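2-polyprenyl-6-methoxyphenol hydroxylase-like FAD-dependent oxidoreductase (Streptomyces sp. NRRL 11266, PDB 6UI5) binds flavin-adenine dinucleotide and probably acts as an FAD-dependent oxidoreductase related to the aromatic-ring hydroxylases. Local coordinates at residues Tyr290-Gln295 / Gln343-Leu348; Phe75-Leu80 / Tyr357-Met362. All blocks are in the same frame, centred on the assembly; numbering follows the deposited sequence.

Contact 1: residues Tyr290-Gln295 / Gln343-Leu348. With FAD (flavin-adenine dinucleotide), chain C.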
# COMPACT_ATOMS: atom_id res chain seq x y z
N TYR A 290 -17.33 -2.93 -5.25
CA TYR A 290 -17.16 -3.98 -6.23
C TYR A 290 -17.10 -5.34 -5.53
O TYR A 290 -16.51 -5.47 -4.44
CB TYR A 290 -15.90 -3.76 -7.06
CG TYR A 290 -15.67 -4.80 -8.13
CD1 TYR A 290 -16.36 -4.73 -9.33
CD2 TYR A 290 -14.79 -5.84 -7.94
CE1 TYR A 290 -16.18 -5.68 -10.31
CE2 TYR A 290 -14.58 -6.79 -8.93
CZ TYR A 290 -15.28 -6.71 -10.11
OH TYR A 290 -15.11 -7.65 -11.11
N PRO A 291 -17.73 -6.36 -6.12
CA PRO A 291 -17.76 -7.69 -5.48
C PRO A 291 -16.44 -8.46 -5.61
O PRO A 291 -16.11 -9.00 -6.66
CB PRO A 291 -18.88 -8.44 -6.25
CG PRO A 291 -19.17 -7.57 -7.47
CD PRO A 291 -18.80 -6.16 -7.12
N TYR A 292 -15.70 -8.51 -4.52
CA TYR A 292 -14.43 -9.21 -4.45
C TYR A 292 -14.40 -10.06 -3.18
O TYR A 292 -14.97 -9.67 -2.16
CB TYR A 292 -13.25 -8.25 -4.42
CG TYR A 292 -12.52 -8.03 -5.71
CD1 TYR A 292 -12.19 -9.09 -6.54
CD2 TYR A 292 -12.11 -6.75 -6.08
CE1 TYR A 292 -11.48 -8.88 -7.71
CE2 TYR A 292 -11.41 -6.53 -7.24
CZ TYR A 292 -11.10 -7.60 -8.05
OH TYR A 292 -10.40 -7.39 -9.20
N ASN A 293 -13.77 -11.24 -3.27
CA ASN A 293 -13.46 -12.13 -2.15
C ASN A 293 -14.69 -12.54 -1.36
O ASN A 293 -14.56 -13.16 -0.31
CB ASN A 293 -12.45 -11.49 -1.20
CG ASN A 293 -11.30 -10.84 -1.94
OD1 ASN A 293 -11.25 -9.62 -2.07
ND2 ASN A 293 -10.37 -11.65 -2.43
N GLY A 294 -15.88 -12.19 -1.82
CA GLY A 294 -17.09 -12.46 -1.06
C GLY A 294 -17.33 -11.47 0.05
O GLY A 294 -18.06 -11.79 1.00
N GLN A 295 -16.75 -10.27 -0.04
CA GLN A 295 -16.85 -9.34 1.08
C GLN A 295 -18.25 -8.78 1.25
O GLN A 295 -18.67 -8.53 2.38
CB GLN A 295 -15.84 -8.22 0.91
CG GLN A 295 -14.40 -8.70 0.98
CD GLN A 295 -13.46 -7.55 0.90
OE1 GLN A 295 -13.65 -6.53 1.56
NE2 GLN A 295 -12.45 -7.69 0.04
N GLN A 343 -11.64 -0.88 -3.21
CA GLN A 343 -11.15 0.20 -4.06
C GLN A 343 -9.65 0.05 -4.30
O GLN A 343 -9.16 0.27 -5.42
CB GLN A 343 -11.46 1.55 -3.41
CG GLN A 343 -12.93 1.97 -3.44
CD GLN A 343 -13.49 2.12 -4.86
OE1 GLN A 343 -13.70 1.14 -5.59
NE2 GLN A 343 -13.73 3.37 -5.25
N ALA A 344 -8.90 -0.37 -3.26
CA ALA A 344 -7.47 -0.59 -3.42
C ALA A 344 -7.20 -1.72 -4.40
O ALA A 344 -6.29 -1.61 -5.23
CB ALA A 344 -6.80 -0.91 -2.07
N GLN A 345 -7.97 -2.80 -4.34
CA GLN A 345 -7.85 -3.84 -5.36
C GLN A 345 -8.12 -3.27 -6.75
O GLN A 345 -7.39 -3.58 -7.70
CB GLN A 345 -8.78 -5.02 -5.06
CG GLN A 345 -8.24 -5.95 -3.95
CD GLN A 345 -9.15 -7.15 -3.68
OE1 GLN A 345 -9.33 -8.02 -4.55
NE2 GLN A 345 -9.75 -7.20 -2.47
N LEU A 346 -9.14 -2.42 -6.90
CA LEU A 346 -9.43 -1.89 -8.24
C LEU A 346 -8.25 -1.08 -8.78
O LEU A 346 -8.00 -1.08 -9.99
CB LEU A 346 -10.70 -1.05 -8.24
CG LEU A 346 -12.04 -1.80 -8.19
CD1 LEU A 346 -13.21 -0.84 -8.39
CD2 LEU A 346 -12.08 -2.92 -9.22
N ALA A 347 -7.50 -0.42 -7.90
CA ALA A 347 -6.44 0.47 -8.38
C ALA A 347 -5.23 -0.29 -8.89
O ALA A 347 -4.29 0.36 -9.35
CB ALA A 347 -6.01 1.44 -7.28
N LEU A 348 -5.22 -1.62 -8.81
CA LEU A 348 -4.24 -2.43 -9.52
C LEU A 348 -4.73 -2.85 -10.90
O LEU A 348 -4.01 -3.58 -11.60
CB LEU A 348 -3.86 -3.67 -8.70
CG LEU A 348 -3.12 -3.45 -7.38
CD1 LEU A 348 -4.04 -2.97 -6.32
CD2 LEU A 348 -2.39 -4.71 -6.92
PA FAD C . -29.86 -7.18 -1.23
O1A FAD C . -29.22 -8.48 -1.68
O2A FAD C . -29.76 -6.18 -2.37
O5B FAD C . -31.38 -7.44 -0.64
C5B FAD C . -32.22 -6.34 -0.34
C4B FAD C . -33.71 -6.83 -0.39
O4B FAD C . -34.56 -5.92 0.02
C3B FAD C . -34.12 -7.13 -1.85
O3B FAD C . -34.87 -8.26 -1.86
C2B FAD C . -34.96 -5.91 -2.27
O2B FAD C . -35.78 -6.30 -3.44
C1B FAD C . -35.67 -5.72 -1.19
N9A FAD C . -36.20 -4.39 -0.99
C8A FAD C . -35.62 -3.22 -1.34
N7A FAD C . -36.41 -2.21 -0.92
C5A FAD C . -37.47 -2.77 -0.28
C6A FAD C . -38.58 -2.22 0.35
N6A FAD C . -39.14 -0.90 0.63
N1A FAD C . -39.51 -3.00 0.91
C2A FAD C . -39.37 -4.35 0.87
N3A FAD C . -38.27 -4.89 0.26
C4A FAD C . -37.33 -4.10 -0.31
N1 FAD C . -21.66 -11.14 -3.29
C2 FAD C . -20.56 -12.12 -3.01
O2 FAD C . -20.36 -12.53 -1.91
N3 FAD C . -19.71 -12.59 -4.14
C4 FAD C . -19.97 -12.09 -5.49
O4 FAD C . -19.31 -12.44 -6.41
C4X FAD C . -21.09 -11.10 -5.74
N5 FAD C . -21.28 -10.64 -7.09
C5X FAD C . -22.36 -9.66 -7.37
C6 FAD C . -22.54 -9.21 -8.68
C7 FAD C . -23.55 -8.30 -8.96
C7M FAD C . -23.51 -8.00 -10.46
C8 FAD C . -24.40 -7.81 -7.96
C8M FAD C . -25.48 -6.81 -8.37
C9 FAD C . -24.22 -8.25 -6.64
C9A FAD C . -23.20 -9.18 -6.32
N10 FAD C . -22.98 -9.66 -4.90
C10 FAD C . -21.92 -10.63 -4.65
C1' FAD C . -23.89 -9.17 -3.84
C2' FAD C . -23.30 -8.47 -2.61
O2' FAD C . -22.82 -9.36 -1.68
C3' FAD C . -24.41 -7.73 -1.85
O3' FAD C . -23.78 -6.90 -0.93
C4' FAD C . -25.38 -8.62 -1.05
O4' FAD C . -26.08 -9.56 -1.82
C5' FAD C . -26.40 -7.62 -0.49
O5' FAD C . -27.11 -8.17 0.58
P FAD C . -28.35 -7.33 1.28
O1P FAD C . -29.31 -8.31 1.91
O2P FAD C . -27.90 -6.25 2.25
O3P FAD C . -29.05 -6.50 0.04

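Contact 2: residues Phe75-Leu80 / Tyr357-Met362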
# COMPACT_ATOMS: atom_id res chain seq x y z
N PHE A 75 -5.63 -10.81 -3.95
CA PHE A 75 -5.81 -9.36 -3.82
C PHE A 75 -5.72 -8.81 -5.23
O PHE A 75 -4.65 -8.87 -5.85
CB PHE A 75 -4.75 -8.73 -2.91
CG PHE A 75 -5.09 -7.31 -2.46
CD1 PHE A 75 -6.09 -7.08 -1.50
CD2 PHE A 75 -4.38 -6.22 -2.94
CE1 PHE A 75 -6.40 -5.78 -1.07
CE2 PHE A 75 -4.67 -4.91 -2.52
CZ PHE A 75 -5.69 -4.69 -1.58
N ALA A 76 -6.82 -8.26 -5.73
CA ALA A 76 -6.94 -8.15 -7.17
C ALA A 76 -6.60 -9.52 -7.74
O ALA A 76 -7.30 -10.50 -7.48
CB ALA A 76 -6.03 -7.05 -7.74
N ASP A 77 -5.48 -9.61 -8.46
CA ASP A 77 -5.04 -10.87 -9.06
C ASP A 77 -3.71 -11.34 -8.50
O ASP A 77 -3.08 -12.23 -9.09
CB ASP A 77 -4.95 -10.73 -10.59
CG ASP A 77 -3.91 -9.72 -11.02
OD1 ASP A 77 -4.19 -8.51 -10.95
OD2 ASP A 77 -2.80 -10.15 -11.43
N LEU A 78 -3.27 -10.77 -7.38
CA LEU A 78 -2.08 -11.24 -6.68
C LEU A 78 -2.46 -12.25 -5.61
O LEU A 78 -3.61 -12.32 -5.16
CB LEU A 78 -1.34 -10.07 -6.02
CG LEU A 78 -0.95 -8.94 -6.96
CD1 LEU A 78 -0.06 -7.92 -6.24
CD2 LEU A 78 -0.28 -9.49 -8.21
N ARG A 79 -1.47 -13.03 -5.18
CA ARG A 79 -1.65 -14.03 -4.15
C ARG A 79 -1.45 -13.42 -2.78
O ARG A 79 -0.53 -12.63 -2.59
CB ARG A 79 -0.65 -15.17 -4.31
CG ARG A 79 -0.82 -16.21 -3.26
CD ARG A 79 0.26 -17.27 -3.29
NE ARG A 79 0.05 -18.18 -2.18
CZ ARG A 79 0.52 -18.00 -0.95
NH1 ARG A 79 1.29 -16.96 -0.65
NH2 ARG A 79 0.24 -18.90 -0.03
N LEU A 80 -2.27 -13.83 -1.81
CA LEU A 80 -2.07 -13.46 -0.41
C LEU A 80 -1.68 -14.69 0.40
O LEU A 80 -2.36 -15.72 0.35
CB LEU A 80 -3.33 -12.84 0.19
CG LEU A 80 -3.78 -11.51 -0.39
CD1 LEU A 80 -5.14 -11.15 0.19
CD2 LEU A 80 -2.78 -10.47 -0.03
N TYR A 357 2.18 1.14 -11.55
CA TYR A 357 3.01 1.35 -10.37
C TYR A 357 2.39 0.78 -9.10
O TYR A 357 3.12 0.26 -8.26
CB TYR A 357 3.32 2.85 -10.20
CG TYR A 357 3.93 3.45 -11.44
CD1 TYR A 357 5.21 3.08 -11.85
CD2 TYR A 357 3.22 4.36 -12.22
CE1 TYR A 357 5.77 3.60 -13.00
CE2 TYR A 357 3.78 4.89 -13.39
CZ TYR A 357 5.06 4.49 -13.76
OH TYR A 357 5.63 4.99 -14.90
N MET A 358 1.05 0.88 -8.95
CA MET A 358 0.41 0.31 -7.76
C MET A 358 0.60 -1.20 -7.66
O MET A 358 0.48 -1.74 -6.56
CB MET A 358 -1.10 0.59 -7.69
CG MET A 358 -1.48 2.00 -7.88
SD MET A 358 -0.73 3.11 -6.65
CE MET A 358 -0.84 2.22 -5.09
N ARG A 359 0.88 -1.88 -8.77
CA ARG A 359 1.14 -3.31 -8.73
C ARG A 359 2.55 -3.59 -8.26
O ARG A 359 2.78 -4.52 -7.48
CB ARG A 359 0.94 -3.94 -10.11
CG ARG A 359 -0.50 -4.05 -10.56
CD ARG A 359 -0.55 -4.67 -11.95
NE ARG A 359 -0.08 -6.04 -11.87
CZ ARG A 359 -0.88 -7.07 -11.65
NH1 ARG A 359 -2.19 -6.87 -11.49
NH2 ARG A 359 -0.39 -8.30 -11.57
N GLU A 360 3.52 -2.83 -8.78
CA GLU A 360 4.86 -2.88 -8.23
C GLU A 360 4.84 -2.57 -6.74
O GLU A 360 5.48 -3.26 -5.94
CB GLU A 360 5.78 -1.94 -9.01
CG GLU A 360 6.15 -2.50 -10.40
CD GLU A 360 7.12 -1.62 -11.19
OE1 GLU A 360 7.65 -0.64 -10.63
OE2 GLU A 360 7.36 -1.92 -12.39
N MET A 361 4.06 -1.56 -6.34
CA MET A 361 4.01 -1.13 -4.94
C MET A 361 3.51 -2.25 -4.04
O MET A 361 4.23 -2.71 -3.15
CB MET A 361 3.14 0.13 -4.80
CG MET A 361 3.20 0.83 -3.42
SD MET A 361 4.76 1.71 -2.96
CE MET A 361 5.77 0.40 -2.26
N MET A 362 2.28 -2.72 -4.29
CA MET A 362 1.76 -3.89 -3.58
C MET A 362 2.70 -5.08 -3.70
O MET A 362 2.78 -5.89 -2.77
CB MET A 362 0.37 -4.28 -4.13
CG MET A 362 -0.75 -3.44 -3.55
SD MET A 362 -0.78 -3.66 -1.76
CE MET A 362 -1.10 -5.42 -1.68

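Contact 1: residues Tyr290-Gln295 / Gln343-Leu348
Q345 leaves its helix with CG anti to the carbonyl carbon (chi1 -77°) and runs on extended (chi2 -178°), which carries its amide to the tip of N293. There Q345 NE2 donates to N293 OD1 at 2.9 Å, an almost straight bond that lies in the plane of both groups. Q295, also extended beyond CG, brings a second amide to the same oxygen, its NE2 3.1 Å from N293 OD1 and above the carbonyl plane. N293 OD1 thus takes two donors at once, while N293 ND2 is held by the backbone oxygen of R74. The other end of the Q345 amide sits over the Y292 ring: OE1 is 3.3 Å above the ring plane, near its centre, and accepts from the backbone N of A76, which fixes the flip of the amide. Y290 CE2 lies over the opposite face of Y292, so that ring is sandwiched. L346 adds the apolar part, laying CD2 over one face of the Y290 ring. On the far flank P291 CB touches N5 of FAD at 3.4 Å and G294 CA approaches its O2. From Y292 to Q295 the chain makes a type I' turn, with G294 as N-cap of helix 295-316. P291 and G294 thus lend the flavin-ring end of the FAD pocket two of its residues, on a loop backed by the C-terminal end of helix 325-346.

Contact 2: residues Phe75-Leu80 / Tyr357-Met362
Residues F75 to L78 form a type II' beta turn, a tight hairpin between strands 69-75 and 78-80, closed by backbone bonds in both directions between F75 and L78. Facing it is one flank of helix 352-365, where 357-362 is regular helix; the nearest CA atoms of the two segments, L78 CA and R359 CA, are 8.8 Å apart. Side chains fill that gap. R359 starts with CG anti to the carbonyl carbon, stays extended at chi2 and bends at chi3 (66°), which swings its guanidinium to the tip of the turn. D77 meets it with CG in the crowded position between backbone N and carbonyl carbon (chi1 64°). Carboxylate and guanidinium are nearly coplanar, 14° apart, and the grip is end-on through both terminal nitrogens. R359 NH2 bonds D77 OD2 at 3.0 Å, and each carboxylate oxygen offers its syn lone pair. Beneath this pair L78 runs obliquely past the arginine, its CD2 3.6 Å from R359 NH2, while L78 CD1 rests on M362 CB. M362, bent at chi2 and chi3, turns its thioether toward the F75 ring in an oblique Met-aromatic contact, with M362 CE 3.6 Å from F75 CD2. Helix 369-379 joins this apolar patch through L375, which touches both F75 and M362, and M361 of the second subunit packs on F75. At the tip of the hairpin, the shorter leg of the salt bridge runs from R359 NH1 to D77 OD1 at 2.6 Å.

In the fold
Contact 1 is buried and touches the flavin; contact 2 lies further from the centre of the chain and is only partly buried. Their centres are about 11 Å apart, and the hairpin of contact 2 abuts the helix end of contact 1: Q345 CG packs on F75 CE1. Helices 325-346 and 352-365 follow each other in the chain, and because 290-295 and 343-348 both fall between 75-80 and 357-362, contact 1 is nested within the loop that contact 2 closes. Polar chemistry changes with depth, from neutral amides sharing one oxygen in contact 1 to a charged pair in contact 2. Both also reach the second subunit: A344 packs on its M361, and M358 meets its own counterpart there.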